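ABC transporter, periplasmic solute-binding protein (Rhizobium meliloti, PDB 4WED) probably binds a solute such as a peptide, nickel or haem in the periplasm and delivers it to an ABC importer of the membrane. Local coordinates at residues L417-T422 with A489-V494; K294-G299 with V392-V397; K92-T97 with L157-E162; V69-G74 with Y423-D428; K223-A228 with V232-A237. All coordinates share one frame; numbering follows the deposited sequence.

Contact 1. Residues L417-T422 with A489-V494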
# COMPACT_ATOMS: atom_id res chain seq x y z
N LEU A 417 -13.47 19.89 6.06
CA LEU A 417 -12.34 18.98 6.27
C LEU A 417 -12.81 17.53 6.29
O LEU A 417 -13.91 17.22 6.76
CB LEU A 417 -11.68 19.23 7.62
CG LEU A 417 -11.28 20.67 7.87
CD1 LEU A 417 -11.07 20.95 9.36
CD2 LEU A 417 -10.03 21.03 7.06
N GLY A 418 -11.94 16.64 5.83
CA GLY A 418 -12.20 15.19 5.83
C GLY A 418 -10.94 14.38 5.70
O GLY A 418 -9.87 14.92 5.43
N PHE A 419 -11.07 13.07 5.86
CA PHE A 419 -9.93 12.17 5.88
C PHE A 419 -9.85 11.25 4.70
O PHE A 419 -10.82 10.60 4.32
CB PHE A 419 -9.97 11.29 7.11
CG PHE A 419 -9.90 12.06 8.40
CD1 PHE A 419 -9.06 13.15 8.54
CD2 PHE A 419 -10.64 11.65 9.49
CE1 PHE A 419 -8.98 13.85 9.75
CE2 PHE A 419 -10.58 12.34 10.69
CZ PHE A 419 -9.74 13.43 10.82
N PHE A 420 -8.65 11.15 4.17
CA PHE A 420 -8.36 10.20 3.14
C PHE A 420 -7.22 9.36 3.60
O PHE A 420 -6.40 9.75 4.44
CB PHE A 420 -7.93 10.94 1.89
CG PHE A 420 -9.04 11.68 1.24
CD1 PHE A 420 -9.50 12.87 1.76
CD2 PHE A 420 -9.63 11.20 0.08
CE1 PHE A 420 -10.53 13.56 1.15
CE2 PHE A 420 -10.67 11.89 -0.53
CZ PHE A 420 -11.12 13.07 0.01
N LEU A 421 -7.15 8.19 3.00
CA LEU A 421 -6.08 7.24 3.16
C LEU A 421 -5.54 7.03 1.80
O LEU A 421 -6.29 6.86 0.91
CB LEU A 421 -6.63 5.91 3.67
CG LEU A 421 -6.95 5.84 5.17
CD1 LEU A 421 -7.77 4.59 5.41
CD2 LEU A 421 -5.73 5.80 6.04
N THR A 422 -4.22 7.06 1.64
CA THR A 422 -3.61 6.69 0.39
C THR A 422 -3.77 5.19 0.10
O THR A 422 -4.10 4.39 0.95
CB THR A 422 -2.11 7.12 0.27
OG1 THR A 422 -1.28 6.53 1.30
CG2 THR A 422 -1.98 8.62 0.32
N ALA A 489 -2.98 18.11 4.26
CA ALA A 489 -2.33 17.93 5.59
C ALA A 489 -2.13 16.44 5.93
O ALA A 489 -3.00 15.84 6.46
CB ALA A 489 -3.12 18.65 6.70
N PRO A 490 -0.97 15.85 5.56
CA PRO A 490 -0.68 14.48 5.98
C PRO A 490 -0.57 14.40 7.48
O PRO A 490 -0.04 15.28 8.09
CB PRO A 490 0.67 14.18 5.32
CG PRO A 490 0.83 15.20 4.24
CD PRO A 490 0.12 16.42 4.74
N LEU A 491 -1.15 13.38 8.09
CA LEU A 491 -1.21 13.34 9.55
C LEU A 491 -0.22 12.32 10.10
O LEU A 491 0.82 12.69 10.60
CB LEU A 491 -2.64 13.04 9.96
CG LEU A 491 -3.62 14.13 9.52
CD1 LEU A 491 -5.01 13.73 9.96
CD2 LEU A 491 -3.23 15.44 10.18
N VAL A 492 -0.48 11.04 9.87
CA VAL A 492 0.41 9.96 10.27
C VAL A 492 0.52 8.90 9.14
O VAL A 492 -0.36 8.80 8.27
CB VAL A 492 -0.11 9.26 11.52
CG1 VAL A 492 -0.02 10.15 12.76
CG2 VAL A 492 -1.54 8.80 11.29
N TYR A 493 1.61 8.15 9.17
CA TYR A 493 1.72 6.92 8.44
C TYR A 493 1.06 5.83 9.28
O TYR A 493 1.22 5.73 10.52
CB TYR A 493 3.19 6.62 8.12
CG TYR A 493 3.86 7.80 7.42
CD1 TYR A 493 3.31 8.33 6.27
CD2 TYR A 493 5.01 8.40 7.94
CE1 TYR A 493 3.88 9.40 5.64
CE2 TYR A 493 5.60 9.51 7.31
CZ TYR A 493 5.01 10.00 6.16
OH TYR A 493 5.52 11.07 5.48
N VAL A 494 0.29 5.01 8.59
CA VAL A 494 -0.48 3.95 9.25
C VAL A 494 0.41 2.71 9.45
O VAL A 494 0.75 2.04 8.49
CB VAL A 494 -1.70 3.60 8.39
CG1 VAL A 494 -2.50 2.43 8.97
CG2 VAL A 494 -2.60 4.82 8.23
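Phe419 and Leu421 of 417-422 each lay one carbon against an aliphatic branch of 489-494. Phe419 CE1 meets Leu491 CD1 at 4.0 Å, the methyl approaching the ring obliquely. Two residues on, the methyl Leu421 CD2 touches Val494 CG2 at 3.9 Å. In both pairs the side chains run at roughly a right angle to one another. Leu491 holds its CG opposite the carbonyl carbon (chi1 -62°) and continues extended, which carries CD1 across to the phenylalanine. No hydrogen bond joins the segments, whose CA atoms stay well apart: 9.5 Å between Phe419 CA and Leu491 CA. Such spacing suits strands that are second neighbours. The partners are two residues apart on one segment and three on the other, and Leu491 itself leaves the extended conformation with psi -69°, in keeping with an interruption in strand 488-500. Strand 274-279 pairs antiparallel with both 417-421 and 488-500, so the two flanking strands run in broadly the same direction. Beyond the leucine, the Phe419 ring also packs on Leu368 and Val370 of strand 362-370 and on Ile381 and Ile385 of helix 378-392, joining this sheet to its neighbours.

Contact 2. Residues K294-G299 with V392-V397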
# COMPACT_ATOMS: atom_id res chain seq x y z
N LYS A 294 -2.29 26.29 6.58
CA LYS A 294 -1.06 26.00 7.26
C LYS A 294 -1.29 25.98 8.76
O LYS A 294 -0.79 25.11 9.47
CB LYS A 294 -0.06 27.11 6.91
CG LYS A 294 1.37 26.90 7.37
CD LYS A 294 2.27 27.94 6.72
CE LYS A 294 3.65 27.90 7.30
NZ LYS A 294 4.44 29.12 6.90
N ALA A 295 -2.04 26.97 9.24
CA ALA A 295 -2.28 27.07 10.65
C ALA A 295 -3.00 25.83 11.11
O ALA A 295 -2.64 25.25 12.13
CB ALA A 295 -3.07 28.33 11.00
N VAL A 296 -4.02 25.43 10.37
CA VAL A 296 -4.74 24.23 10.72
C VAL A 296 -3.73 23.10 10.83
O VAL A 296 -3.66 22.42 11.85
CB VAL A 296 -5.80 23.89 9.68
CG1 VAL A 296 -6.31 22.48 9.88
CG2 VAL A 296 -6.95 24.88 9.80
N SER A 297 -2.88 22.99 9.84
CA SER A 297 -1.97 21.89 9.80
C SER A 297 -0.89 21.89 10.92
O SER A 297 -0.57 20.83 11.49
CB SER A 297 -1.30 21.88 8.43
OG SER A 297 -0.21 21.02 8.49
N ILE A 298 -0.30 23.03 11.22
CA ILE A 298 0.68 23.04 12.32
C ILE A 298 0.05 23.19 13.68
O ILE A 298 0.72 23.01 14.69
CB ILE A 298 1.77 24.11 12.19
CG1 ILE A 298 1.17 25.50 12.34
CG2 ILE A 298 2.56 23.93 10.90
CD1 ILE A 298 2.26 26.53 12.43
N GLY A 299 -1.23 23.55 13.70
CA GLY A 299 -2.03 23.59 14.94
C GLY A 299 -2.39 22.21 15.46
O GLY A 299 -2.85 22.06 16.59
N VAL A 392 -5.96 27.09 19.23
CA VAL A 392 -5.51 28.15 18.30
C VAL A 392 -6.62 29.09 17.85
O VAL A 392 -6.37 30.03 17.10
CB VAL A 392 -4.84 27.59 17.04
CG1 VAL A 392 -3.67 26.72 17.44
CG2 VAL A 392 -5.80 26.79 16.15
N GLY A 393 -7.85 28.83 18.31
CA GLY A 393 -9.01 29.68 18.05
C GLY A 393 -9.94 29.23 16.94
O GLY A 393 -10.75 30.01 16.46
N ILE A 394 -9.81 27.98 16.49
CA ILE A 394 -10.70 27.45 15.48
C ILE A 394 -11.75 26.59 16.13
O ILE A 394 -11.43 25.78 17.00
CB ILE A 394 -9.90 26.60 14.47
CG1 ILE A 394 -9.15 27.55 13.51
CG2 ILE A 394 -10.84 25.64 13.72
CD1 ILE A 394 -7.86 27.01 12.97
N ASP A 395 -13.00 26.76 15.71
CA ASP A 395 -14.18 26.04 16.24
C ASP A 395 -14.49 24.84 15.32
O ASP A 395 -15.13 24.98 14.27
CB ASP A 395 -15.39 26.99 16.36
CG ASP A 395 -16.69 26.27 16.81
OD1 ASP A 395 -16.65 25.37 17.68
OD2 ASP A 395 -17.77 26.61 16.28
N LEU A 396 -14.02 23.67 15.71
CA LEU A 396 -14.18 22.50 14.88
C LEU A 396 -15.50 21.77 15.23
O LEU A 396 -15.69 21.25 16.35
CB LEU A 396 -12.97 21.57 15.02
CG LEU A 396 -12.86 20.46 13.95
CD1 LEU A 396 -12.00 20.87 12.76
CD2 LEU A 396 -12.27 19.20 14.51
N VAL A 397 -16.43 21.77 14.30
CA VAL A 397 -17.62 20.96 14.48
C VAL A 397 -17.43 19.58 13.78
O VAL A 397 -16.98 19.49 12.61
CB VAL A 397 -18.94 21.68 14.02
CG1 VAL A 397 -19.00 23.12 14.57
CG2 VAL A 397 -19.10 21.71 12.52
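Ile394, in the link between helix 378-392 and strand 395-400, sets its terminal methyl against Val296: Ile394 CD1 lies 3.9 Å from Val296 CG2. The isoleucine buries the largest area in this contact, and its CG1 stands opposite the carbonyl carbon (chi1 -77°), which aims the branch at helix 290-299. The two side chains cross at nearly a right angle, methyl against methyl.

Val392 is next in buried area. Its CB also points at the helix, and its CG1 methyl rests 4.3 Å from Gly299 CA. Because glycine has no side chain here, the valine packs directly on the main chain of helix 290-299, where Gly299 N is bonded to Ala295 O at 2.7 Å.

Between the two aliphatic residues stands Gly393, the point where helix 378-392 closes in a Schellman motif. Its positive phi of 100° turns the chain from that helix toward strand 395-400 and allows Val392 and Ile394 to face the same helix. Arg357 NE bonds to Val392 O, while Ile394 packs further on Leu364 of the adjoining strand and Val296 on Met277 and Phe279.

All four touching residues are buried, and no hydrogen bond crosses between the segments. Their cohesion therefore rests on apolar burial and fit of shape.

Contact 3. Residues K92-T97 with L157-E162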
# COMPACT_ATOMS: atom_id res chain seq x y z
N LYS A 92 6.84 2.29 -24.64
CA LYS A 92 5.89 1.47 -25.39
C LYS A 92 6.45 0.07 -25.76
O LYS A 92 5.74 -0.77 -26.29
CB LYS A 92 5.45 2.20 -26.66
CG LYS A 92 4.89 3.61 -26.46
CD LYS A 92 4.79 4.34 -27.82
N THR A 93 7.73 -0.16 -25.45
CA THR A 93 8.40 -1.42 -25.72
C THR A 93 9.10 -1.90 -24.49
O THR A 93 9.79 -1.13 -23.86
CB THR A 93 9.50 -1.19 -26.76
OG1 THR A 93 8.99 -0.35 -27.80
CG2 THR A 93 9.98 -2.50 -27.32
N LEU A 94 8.94 -3.18 -24.15
CA LEU A 94 9.65 -3.77 -23.00
C LEU A 94 10.41 -5.03 -23.41
O LEU A 94 9.80 -5.96 -23.92
CB LEU A 94 8.66 -4.12 -21.89
CG LEU A 94 9.18 -4.97 -20.73
CD1 LEU A 94 10.20 -4.28 -19.86
CD2 LEU A 94 8.00 -5.42 -19.90
N HIS A 95 11.73 -5.03 -23.20
CA HIS A 95 12.56 -6.18 -23.52
C HIS A 95 12.86 -6.85 -22.25
O HIS A 95 13.20 -6.19 -21.27
CB HIS A 95 13.88 -5.76 -24.18
CG HIS A 95 13.71 -4.99 -25.45
ND1 HIS A 95 13.09 -5.52 -26.57
CD2 HIS A 95 14.05 -3.72 -25.78
CE1 HIS A 95 13.06 -4.61 -27.53
NE2 HIS A 95 13.64 -3.51 -27.07
N LEU A 96 12.73 -8.16 -22.27
CA LEU A 96 12.90 -8.99 -21.06
C LEU A 96 13.86 -10.15 -21.32
O LEU A 96 13.69 -10.94 -22.27
CB LEU A 96 11.56 -9.56 -20.60
CG LEU A 96 10.50 -8.56 -20.16
CD1 LEU A 96 9.13 -9.24 -20.15
CD2 LEU A 96 10.82 -8.01 -18.77
N THR A 97 14.85 -10.26 -20.45
CA THR A 97 15.70 -11.41 -20.42
C THR A 97 15.25 -12.35 -19.29
O THR A 97 15.28 -11.98 -18.15
CB THR A 97 17.15 -10.97 -20.25
OG1 THR A 97 17.52 -10.23 -21.42
CG2 THR A 97 18.07 -12.16 -20.10
N LEU A 157 2.47 3.86 -17.47
CA LEU A 157 2.82 4.40 -16.15
C LEU A 157 3.18 3.25 -15.21
O LEU A 157 2.48 2.25 -15.18
CB LEU A 157 1.58 5.13 -15.63
CG LEU A 157 1.65 5.89 -14.34
CD1 LEU A 157 2.78 6.94 -14.38
CD2 LEU A 157 0.29 6.54 -14.14
N ALA A 158 4.30 3.38 -14.51
CA ALA A 158 4.70 2.42 -13.47
C ALA A 158 4.66 0.97 -13.96
O ALA A 158 4.13 0.07 -13.29
CB ALA A 158 3.79 2.57 -12.24
N LEU A 159 5.20 0.74 -15.15
CA LEU A 159 5.13 -0.55 -15.79
C LEU A 159 5.70 -1.67 -14.91
O LEU A 159 5.01 -2.60 -14.56
CB LEU A 159 5.84 -0.49 -17.15
CG LEU A 159 6.04 -1.82 -17.91
CD1 LEU A 159 4.75 -2.57 -18.18
CD2 LEU A 159 6.77 -1.54 -19.20
N MSE A 160 6.97 -1.56 -14.59
CA MSE A 160 7.67 -2.55 -13.80
C MSE A 160 7.05 -2.80 -12.46
O MSE A 160 7.02 -3.94 -11.97
CB MSE A 160 9.09 -2.03 -13.57
CG MSE A 160 9.96 -1.89 -14.81
SE MSE A 160 9.60 -3.21 -16.24
CE MSE A 160 10.31 -4.88 -15.44
N GLN A 161 6.56 -1.74 -11.84
CA GLN A 161 5.87 -1.89 -10.56
C GLN A 161 4.63 -2.84 -10.69
O GLN A 161 4.34 -3.66 -9.81
CB GLN A 161 5.47 -0.48 -10.06
CG GLN A 161 5.54 -0.29 -8.56
CD GLN A 161 5.60 1.18 -8.15
OE1 GLN A 161 6.57 1.88 -8.44
NE2 GLN A 161 4.56 1.64 -7.47
N GLU A 162 3.87 -2.65 -11.76
CA GLU A 162 2.65 -3.38 -11.96
C GLU A 162 2.99 -4.84 -12.16
O GLU A 162 2.20 -5.72 -11.81
CB GLU A 162 1.90 -2.86 -13.20
CG GLU A 162 1.07 -1.59 -12.99
CD GLU A 162 0.12 -1.26 -14.17
OE1 GLU A 162 0.13 -1.99 -15.22
OE2 GLU A 162 -0.66 -0.28 -14.07
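Leu94 and Leu159 adopt matching first torsions, with CG opposite the main-chain nitrogen in each (chi1 169° and 172°), which points the two isobutyl groups at each other from strand and helix. This is a helix packed on an antiparallel sheet: helix 159-162 sits against strand 93-98, an inner member of the four-stranded sheet whose order is 82-88, 93-98, 147-152, 137-144.

Leu94 is the residue on which the contact turns, because it divides its two methyls between two partners. CD2 takes the first, lying 4.1 Å from Leu159 CD2, and CD1 takes the second, selenomethionine Met160. The latter begins with CG opposite its carbonyl carbon, then bends at both following torsions, which curls the chain back toward the strand although its CB does not point there.

The segments share no hydrogen bond, and the three touching residues are buried. Ala158 occupies the N-cap position, and its carbonyl O accepts Glu162 N at 3.1 Å, closing the first turn that carries Leu159 and Met160 side by side. On the strand side, a classic beta bulge just before Leu94 sets Lys92 and Thr93 together opposite Glu88. Ile87 touches both Leu94 and Met160, and Trp85 packs on Met160, so strand 82-88 contributes to the same apolar layer. The closest approach between the segments is made by selenium, with Met160 SE 3.8 Å from Leu94 CD1.

Contact 4. Residues V69-G74 with Y423-D428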
# COMPACT_ATOMS: atom_id res chain seq x y z
N VAL A 69 9.53 -9.43 -11.98
CA VAL A 69 10.32 -8.56 -11.11
C VAL A 69 9.60 -8.46 -9.80
O VAL A 69 8.37 -8.58 -9.75
CB VAL A 69 10.49 -7.13 -11.68
CG1 VAL A 69 11.32 -7.17 -12.94
CG2 VAL A 69 9.16 -6.46 -12.00
N LYS A 70 10.37 -8.27 -8.74
CA LYS A 70 9.88 -8.15 -7.40
C LYS A 70 9.91 -6.68 -6.96
O LYS A 70 10.82 -5.88 -7.34
CB LYS A 70 10.70 -9.01 -6.43
CG LYS A 70 10.07 -10.38 -6.13
N TYR A 71 8.89 -6.35 -6.18
CA TYR A 71 8.79 -5.08 -5.48
C TYR A 71 9.58 -5.16 -4.21
O TYR A 71 9.15 -5.78 -3.27
CB TYR A 71 7.36 -4.73 -5.19
CG TYR A 71 7.11 -3.34 -4.58
CD1 TYR A 71 7.33 -3.07 -3.23
CD2 TYR A 71 6.57 -2.35 -5.35
CE1 TYR A 71 7.04 -1.79 -2.70
CE2 TYR A 71 6.29 -1.09 -4.84
CZ TYR A 71 6.53 -0.81 -3.52
OH TYR A 71 6.20 0.44 -3.10
N GLY A 72 10.76 -4.51 -4.20
CA GLY A 72 11.68 -4.64 -3.09
C GLY A 72 11.43 -3.53 -2.12
O GLY A 72 10.63 -2.63 -2.37
N LYS A 73 12.12 -3.60 -1.00
CA LYS A 73 12.23 -2.49 -0.07
C LYS A 73 12.44 -1.15 -0.78
O LYS A 73 13.29 -1.02 -1.64
CB LYS A 73 13.38 -2.74 0.92
N GLY A 74 11.65 -0.16 -0.39
CA GLY A 74 11.73 1.17 -0.94
C GLY A 74 11.07 1.23 -2.32
O GLY A 74 11.16 2.21 -3.03
N TYR A 423 -3.53 4.84 -1.14
CA TYR A 423 -3.72 3.49 -1.59
C TYR A 423 -2.64 2.55 -1.03
O TYR A 423 -2.94 1.36 -0.78
CB TYR A 423 -3.72 3.46 -3.13
CG TYR A 423 -4.94 4.05 -3.80
CD1 TYR A 423 -5.99 4.54 -3.07
CD2 TYR A 423 -5.07 4.06 -5.19
CE1 TYR A 423 -7.11 5.05 -3.69
CE2 TYR A 423 -6.21 4.55 -5.81
CZ TYR A 423 -7.23 5.05 -5.04
OH TYR A 423 -8.38 5.58 -5.56
N GLY A 424 -1.42 3.06 -0.86
CA GLY A 424 -0.31 2.21 -0.35
C GLY A 424 0.44 1.40 -1.43
O GLY A 424 0.05 1.38 -2.59
N ALA A 425 1.54 0.76 -1.04
CA ALA A 425 2.34 -0.03 -1.95
C ALA A 425 1.47 -1.16 -2.41
O ALA A 425 0.72 -1.65 -1.60
CB ALA A 425 3.55 -0.58 -1.25
N PRO A 426 1.56 -1.61 -3.67
CA PRO A 426 2.54 -1.19 -4.66
C PRO A 426 1.98 -0.23 -5.72
O PRO A 426 2.57 -0.09 -6.78
CB PRO A 426 2.87 -2.51 -5.34
CG PRO A 426 1.55 -3.24 -5.35
CD PRO A 426 0.81 -2.78 -4.13
N TYR A 427 0.88 0.44 -5.39
CA TYR A 427 0.17 1.31 -6.29
C TYR A 427 0.69 2.78 -6.27
O TYR A 427 0.26 3.61 -7.07
CB TYR A 427 -1.29 1.33 -5.92
CG TYR A 427 -1.93 -0.02 -5.66
CD1 TYR A 427 -2.09 -0.96 -6.70
CD2 TYR A 427 -2.40 -0.37 -4.38
CE1 TYR A 427 -2.62 -2.19 -6.47
CE2 TYR A 427 -2.97 -1.62 -4.17
CZ TYR A 427 -3.06 -2.52 -5.21
OH TYR A 427 -3.66 -3.73 -5.03
N ASP A 428 1.58 3.11 -5.36
CA ASP A 428 1.84 4.53 -5.11
C ASP A 428 3.25 4.82 -5.56
O ASP A 428 4.09 3.94 -5.51
CB ASP A 428 1.70 4.89 -3.59
CG ASP A 428 0.29 5.25 -3.21
OD1 ASP A 428 -0.50 5.52 -4.12
OD2 ASP A 428 -0.06 5.19 -2.01
O HOH W 1 4.18 1.51 -4.14
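Asp428 O receives two donors, one of which ties it to Tyr71 across the contact: a water gives its hydrogen to Asp428 O at 2.8 Å and is also bonded to Tyr71 OH at 2.5 Å. The second donor is Gln161 NE2, which bonds to Pro426 O as well. Tyr71 has CG opposite its main-chain nitrogen (chi1 -174°), sending the phenol into the turn of 423-428. There Ala425 CB lies 3.4 Å from Tyr71 OH, and Pro426 CB comes within 3.7 Å of Tyr71 CD2; both carbons meet the ring obliquely.

Several interactions shape the turn, some of them internal. A cis peptide precedes Pro426, whose CD lies over the centre of the Tyr427 ring. Asp428 reaches back to the start of the turn, its OD2 accepting Gly424 N at 2.8 Å from 53° out of the carboxylate plane, while OD1 is held by Ser432.

The contact lies near the centre of the chain, where residues far apart in sequence converge. A glycerol, probably from the crystallisation liquor, lies about 4 Å from the Pro426 side chain and may mark a pocket, consistent with the ligand cleft between the two lobes of a periplasmic binding protein.

Contact 5. Residues K223-A228 with V232-A237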
# COMPACT_ATOMS: atom_id res chain seq x y z
N LYS A 223 -2.71 -21.42 9.47
CA LYS A 223 -3.84 -21.86 10.27
C LYS A 223 -4.93 -20.79 10.26
O LYS A 223 -4.66 -19.61 10.55
CB LYS A 223 -3.40 -22.22 11.70
CG LYS A 223 -2.36 -23.34 11.77
CD LYS A 223 -2.82 -24.52 12.62
N VAL A 224 -6.15 -21.22 9.92
CA VAL A 224 -7.28 -20.31 9.81
C VAL A 224 -7.79 -20.04 11.23
O VAL A 224 -8.32 -20.94 11.88
CB VAL A 224 -8.39 -20.88 8.90
CG1 VAL A 224 -9.57 -19.92 8.77
CG2 VAL A 224 -7.84 -21.22 7.52
N ILE A 225 -7.59 -18.81 11.72
CA ILE A 225 -8.13 -18.35 13.00
C ILE A 225 -8.81 -16.99 12.83
O ILE A 225 -8.16 -15.96 12.93
CB ILE A 225 -7.02 -18.27 14.06
CG1 ILE A 225 -6.23 -19.57 14.11
CG2 ILE A 225 -7.62 -17.99 15.44
CD1 ILE A 225 -5.16 -19.56 15.18
N PRO A 226 -10.12 -16.98 12.54
CA PRO A 226 -10.89 -15.76 12.21
C PRO A 226 -11.00 -14.66 13.27
O PRO A 226 -11.19 -13.49 12.92
CB PRO A 226 -12.31 -16.28 11.89
CG PRO A 226 -12.29 -17.76 12.04
CD PRO A 226 -10.90 -18.22 12.32
N ASP A 227 -10.92 -15.00 14.55
CA ASP A 227 -11.18 -14.00 15.58
C ASP A 227 -9.86 -13.52 16.13
O ASP A 227 -8.99 -14.33 16.51
CB ASP A 227 -12.09 -14.55 16.70
CG ASP A 227 -12.47 -13.47 17.71
OD1 ASP A 227 -12.86 -12.35 17.31
OD2 ASP A 227 -12.39 -13.72 18.92
N ALA A 228 -9.73 -12.20 16.18
CA ALA A 228 -8.50 -11.53 16.60
C ALA A 228 -8.13 -11.82 18.06
O ALA A 228 -6.94 -11.80 18.42
CB ALA A 228 -8.65 -10.03 16.38
N VAL A 232 -4.29 -13.80 19.14
CA VAL A 232 -3.45 -13.38 20.27
C VAL A 232 -3.14 -14.54 21.23
O VAL A 232 -1.98 -14.78 21.58
CB VAL A 232 -4.13 -12.22 21.05
CG1 VAL A 232 -3.42 -11.92 22.35
CG2 VAL A 232 -4.19 -10.97 20.16
N ALA A 233 -4.19 -15.23 21.64
CA ALA A 233 -4.07 -16.39 22.53
C ALA A 233 -3.15 -17.43 21.94
O ALA A 233 -2.26 -17.94 22.63
CB ALA A 233 -5.43 -17.00 22.79
N ALA A 234 -3.36 -17.72 20.65
CA ALA A 234 -2.65 -18.82 19.98
C ALA A 234 -1.14 -18.63 19.92
O ALA A 234 -0.37 -19.59 19.97
CB ALA A 234 -3.22 -19.04 18.60
N LEU A 235 -0.73 -17.37 19.88
CA LEU A 235 0.71 -17.03 19.85
C LEU A 235 1.32 -17.23 21.26
O LEU A 235 2.42 -17.79 21.41
CB LEU A 235 0.90 -15.59 19.35
CG LEU A 235 2.33 -15.04 19.31
CD1 LEU A 235 3.23 -15.87 18.39
CD2 LEU A 235 2.32 -13.60 18.86
N ARG A 236 0.59 -16.77 22.27
CA ARG A 236 1.00 -16.90 23.66
C ARG A 236 1.23 -18.35 24.11
O ARG A 236 2.08 -18.62 24.95
CB ARG A 236 -0.06 -16.30 24.57
CG ARG A 236 -0.20 -14.78 24.54
CD ARG A 236 -1.10 -14.40 25.72
NE ARG A 236 -1.38 -12.97 25.85
CZ ARG A 236 -1.09 -12.22 26.93
NH1 ARG A 236 -0.48 -12.75 27.99
NH2 ARG A 236 -1.39 -10.93 26.94
N ALA A 237 0.43 -19.26 23.55
CA ALA A 237 0.48 -20.69 23.90
C ALA A 237 1.60 -21.46 23.19
O ALA A 237 2.00 -22.53 23.66
CB ALA A 237 -0.85 -21.34 23.58
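Ile225 and Ala234 face each other across the turn from strand 219-224 into helix 228-237, each with its CB directed at the opposing segment. Ile225 sets CG1 opposite its carbonyl carbon (chi1 -50°) and carries on in an extended line, so that its far end, CD1, lands 4.0 Å from Ala234 CB. The long branch spans the distance and the short methyl receives it, giving a single apolar touch where the residue after the strand meets the helix.

The second meeting place is organised differently. Ala228, itself in the first turn of the helix, has its CB pointing away from 232-237 and meets Val232 through its carbonyl. Val232 N donates to Ala228 O in a weak bond, long at 3.4 Å though nearly straight at 167°. Val232 keeps CG2 beside its own nitrogen, and this places the methyl also 3.4 Å from Ala228 O. Val232 also packs on Glu255, Gln258 and Leu259 of helix 253-261.

Asp227 holds the N-cap position of the helix. The loop before it is further tied down by Arg231, whose NH1 bonds to Ile225 O, and backbone bonds from Ile225 and Lys223 to Ile42 fix the preceding strand beside strand 37-42.

Chemically the contact is modest: one carbon-to-carbon touch, one methyl against a carbonyl and one weak helical bond. Its geometry is thus set largely by the short connection along the chain, with the Ile225 to Ala234 touch adding a small apolar patch.

Overall arrangement
Contacts 1 and 2 adjoin, their centres 16 Å apart, and Leu417 packs on Leu396, joining the sheet of strands 417-421 and 488-500 to the one containing 395-400. Contact 4 meets contact 1 where Thr422 leads into the turn at 423-428, and meets contact 3 through Gln161 and Met160; its centre is 15 Å from that of contact 3. Contacts 2 and 3 lie on opposite sides of the chain's centre, their centres 45 Å apart, with contact 4 near the middle. Contact 5 stands apart, its centre 28 Å from that of contact 4 and farther from the others. Contact 4, formed by residues from early and late in the sequence, spans contacts 3, 5 and 2 in chain order, as suits a protein whose chain passes between lobes.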